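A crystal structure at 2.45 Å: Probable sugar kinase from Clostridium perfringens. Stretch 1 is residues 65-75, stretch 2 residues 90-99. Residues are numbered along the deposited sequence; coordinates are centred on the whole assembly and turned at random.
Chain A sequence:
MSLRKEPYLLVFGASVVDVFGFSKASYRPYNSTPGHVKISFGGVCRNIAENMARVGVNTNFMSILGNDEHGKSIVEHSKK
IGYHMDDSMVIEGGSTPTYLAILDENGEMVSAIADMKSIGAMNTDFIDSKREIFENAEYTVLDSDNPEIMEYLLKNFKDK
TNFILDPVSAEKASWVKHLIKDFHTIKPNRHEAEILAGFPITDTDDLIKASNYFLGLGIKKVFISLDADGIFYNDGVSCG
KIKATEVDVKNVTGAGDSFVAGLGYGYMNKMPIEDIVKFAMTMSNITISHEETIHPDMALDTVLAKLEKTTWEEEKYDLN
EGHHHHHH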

# COMPACT_ATOMS: atom_id res chain seq x y z
N LEU A 65 2.32 10.80 10.14
CA LEU A 65 1.54 10.02 9.20
C LEU A 65 0.58 10.92 8.42
O LEU A 65 0.51 12.13 8.68
CB LEU A 65 0.77 8.91 9.91
CG LEU A 65 1.58 7.79 10.55
CD1 LEU A 65 0.64 6.93 11.34
CD2 LEU A 65 2.32 6.97 9.51
N GLY A 66 -0.17 10.33 7.49
CA GLY A 66 -1.06 11.12 6.68
C GLY A 66 -2.52 10.80 6.55
O GLY A 66 -3.14 11.37 5.66
N ASN A 67 -3.07 9.89 7.36
CA ASN A 67 -4.51 9.53 7.33
C ASN A 67 -4.96 8.71 6.10
O ASN A 67 -6.04 8.10 6.09
CB ASN A 67 -5.37 10.82 7.53
CG ASN A 67 -6.86 10.57 7.52
OD1 ASN A 67 -7.39 9.79 8.31
ND2 ASN A 67 -7.56 11.26 6.62
N ASP A 68 -4.09 8.62 5.10
CA ASP A 68 -4.35 7.88 3.86
C ASP A 68 -4.14 6.36 4.02
O ASP A 68 -3.97 5.87 5.14
CB ASP A 68 -3.48 8.44 2.73
CG ASP A 68 -2.01 8.59 3.12
OD1 ASP A 68 -1.60 8.05 4.17
OD2 ASP A 68 -1.25 9.24 2.37
N GLU A 69 -4.09 5.64 2.90
CA GLU A 69 -3.91 4.19 2.88
C GLU A 69 -2.53 3.71 3.33
O GLU A 69 -2.40 2.63 3.91
CB GLU A 69 -4.25 3.63 1.50
CG GLU A 69 -5.10 2.37 1.53
CD GLU A 69 -6.54 2.61 1.98
OE1 GLU A 69 -7.07 1.76 2.73
OE2 GLU A 69 -7.16 3.61 1.57
N HIS A 70 -1.51 4.52 3.07
CA HIS A 70 -0.14 4.20 3.46
C HIS A 70 0.04 4.42 4.95
O HIS A 70 0.88 3.79 5.59
CB HIS A 70 0.88 5.03 2.69
CG HIS A 70 1.12 4.54 1.29
ND1 HIS A 70 0.84 3.25 0.89
CD2 HIS A 70 1.64 5.17 0.22
CE1 HIS A 70 1.17 3.11 -0.38
NE2 HIS A 70 1.66 4.26 -0.81
N GLY A 71 -0.80 5.31 5.50
CA GLY A 71 -0.80 5.61 6.92
C GLY A 71 -1.34 4.42 7.69
O GLY A 71 -0.76 4.04 8.70
N LYS A 72 -2.37 3.77 7.14
CA LYS A 72 -2.98 2.59 7.75
C LYS A 72 -2.05 1.37 7.66
O LYS A 72 -2.08 0.50 8.53
CB LYS A 72 -4.32 2.24 7.08
CG LYS A 72 -5.30 3.39 7.05
CD LYS A 72 -6.63 2.98 6.44
CE LYS A 72 -7.34 4.19 5.85
NZ LYS A 72 -7.40 5.36 6.78
N SER A 73 -1.21 1.36 6.62
CA SER A 73 -0.24 0.28 6.37
C SER A 73 0.86 0.29 7.44
O SER A 73 1.19 -0.76 8.01
CB SER A 73 0.40 0.45 4.99
OG SER A 73 -0.55 0.35 3.96
N ILE A 74 1.39 1.48 7.73
CA ILE A 74 2.43 1.70 8.74
C ILE A 74 1.87 1.32 10.12
O ILE A 74 2.47 0.50 10.81
CB ILE A 74 2.91 3.19 8.78
CG1 ILE A 74 3.51 3.62 7.43
CG2 ILE A 74 3.93 3.43 9.90
CD1 ILE A 74 4.98 3.24 7.21
N VAL A 75 0.69 1.85 10.46
CA VAL A 75 0.04 1.59 11.74
C VAL A 75 -0.20 0.11 11.98
O VAL A 75 0.14 -0.40 13.05
CB VAL A 75 -1.29 2.39 11.92
CG1 VAL A 75 -1.89 2.15 13.31
CG2 VAL A 75 -1.03 3.85 11.79
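Stretch 2 90-99: VIEGGSTPTY

Stretch 2 starts beside stretch 1 as a parallel strand partner, turns, and comes back to pack against the start of the helix. At the first point Leu 65 and Val 90 form a parallel bridge, CA to CA 4.9 Å, with both side chains on the same face of the sheet; Ile 91 N donates to Leu 65 O at 3.3 Å. A type II turn from Ile 91 to Gly 94 follows, closed by Gly 94 N to Ile 91 O at 3.1 Å, with Gly 93 at a positive phi that favours glycine. Beyond it the chain is extended, entering a strand at Thr 98.

Thr 96 covers the most surface, Leu 65 the next most, and Asn 67 the third, its CB 3.5 Å from Ile 91 O. The CA of Thr 96 lies 4.1 Å from the CA of Gly 66, an approach that depends on the missing side chain: an ideal CB on Gly 66 would sit 2.3 Å from Thr 96 N. Asp 68, the N-cap of the helix that begins at Glu 69 and runs on past Val 75, grips Thr 96 twice. Its OD2 accepts from Thr 96 N at 2.9 Å with a nearly straight geometry, and its OD1 accepts from Thr 96 OG1 at 2.5 Å. The same OD1 takes a weak capping bond from Gly 71 N at 3.1 Å, so one carboxylate both caps the helix and holds the neighbouring chain. Thr 96 OG1 in turn accepts a weak bond from Gly 66 N at 2.9 Å. Water 1 adds a bridge, donating to Asp 68 OD2 at 2.7 Å and Thr 96 O at 3.2 Å.

While OG1 of Thr 96 is engaged with Asp 68 and Gly 66, its CG2 rests 4.1 Å from Leu 65 CD2 and 4.4 Å from Ile 74 CG1. Further along, Thr 98 OG1 meets the edge of the His 70 ring, 3.1 Å from His 70 CD2, while donating to Thr 96 O at 2.8 Å.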

# COMPACT_ATOMS: atom_id res chain seq x y z
N VAL A 90 -0.95 12.91 12.91
CA VAL A 90 -1.77 12.49 11.78
C VAL A 90 -2.32 13.75 11.10
O VAL A 90 -2.92 14.61 11.74
CB VAL A 90 -2.91 11.49 12.21
CG1 VAL A 90 -2.31 10.24 12.86
CG2 VAL A 90 -3.92 12.14 13.17
N ILE A 91 -2.03 13.90 9.80
CA ILE A 91 -2.49 15.05 9.03
C ILE A 91 -3.74 14.70 8.22
O ILE A 91 -3.68 13.90 7.29
CB ILE A 91 -1.41 15.59 8.05
CG1 ILE A 91 -0.10 15.82 8.78
CG2 ILE A 91 -1.87 16.93 7.42
CD1 ILE A 91 1.03 16.17 7.87
N GLU A 92 -4.84 15.36 8.57
CA GLU A 92 -6.12 15.18 7.89
C GLU A 92 -6.06 15.71 6.46
O GLU A 92 -5.73 16.89 6.24
CB GLU A 92 -7.23 15.87 8.68
CG GLU A 92 -7.70 15.08 9.91
CD GLU A 92 -8.97 14.27 9.66
OE1 GLU A 92 -9.85 14.29 10.55
OE2 GLU A 92 -9.09 13.61 8.60
N GLY A 93 -6.26 14.80 5.51
CA GLY A 93 -6.20 15.15 4.10
C GLY A 93 -4.79 15.13 3.54
O GLY A 93 -4.59 15.16 2.32
N GLY A 94 -3.80 15.06 4.44
CA GLY A 94 -2.40 15.03 4.06
C GLY A 94 -1.95 13.67 3.54
O GLY A 94 -2.75 12.74 3.43
N SER A 95 -0.66 13.57 3.22
CA SER A 95 -0.12 12.32 2.70
C SER A 95 1.03 11.79 3.54
O SER A 95 1.86 12.55 4.01
CB SER A 95 0.35 12.50 1.26
OG SER A 95 1.40 13.44 1.19
N THR A 96 1.04 10.46 3.74
CA THR A 96 2.11 9.78 4.46
C THR A 96 3.28 9.80 3.48
O THR A 96 3.08 9.55 2.29
CB THR A 96 1.72 8.31 4.76
OG1 THR A 96 0.53 8.28 5.54
CG2 THR A 96 2.83 7.57 5.52
N PRO A 97 4.50 10.20 3.93
CA PRO A 97 5.68 10.25 3.07
C PRO A 97 5.85 8.99 2.23
O PRO A 97 5.83 7.87 2.75
CB PRO A 97 6.81 10.45 4.06
CG PRO A 97 6.19 11.33 5.05
CD PRO A 97 4.83 10.74 5.27
N THR A 98 5.84 9.18 0.91
CA THR A 98 5.93 8.09 -0.05
C THR A 98 6.88 8.42 -1.18
O THR A 98 6.95 9.55 -1.64
CB THR A 98 4.52 7.77 -0.64
OG1 THR A 98 3.60 7.53 0.43
CG2 THR A 98 4.55 6.53 -1.56
N TYR A 99 7.63 7.41 -1.60
CA TYR A 99 8.56 7.54 -2.71
C TYR A 99 8.18 6.48 -3.75
O TYR A 99 8.37 5.28 -3.53
CB TYR A 99 10.01 7.38 -2.23
CG TYR A 99 11.04 7.57 -3.32
CD1 TYR A 99 11.26 8.83 -3.91
CD2 TYR A 99 11.81 6.47 -3.78
CE1 TYR A 99 12.23 9.01 -4.95
CE2 TYR A 99 12.77 6.63 -4.81
CZ TYR A 99 12.97 7.90 -5.39
OH TYR A 99 13.91 8.05 -6.39
O HOH W 1 0.62 8.58 0.57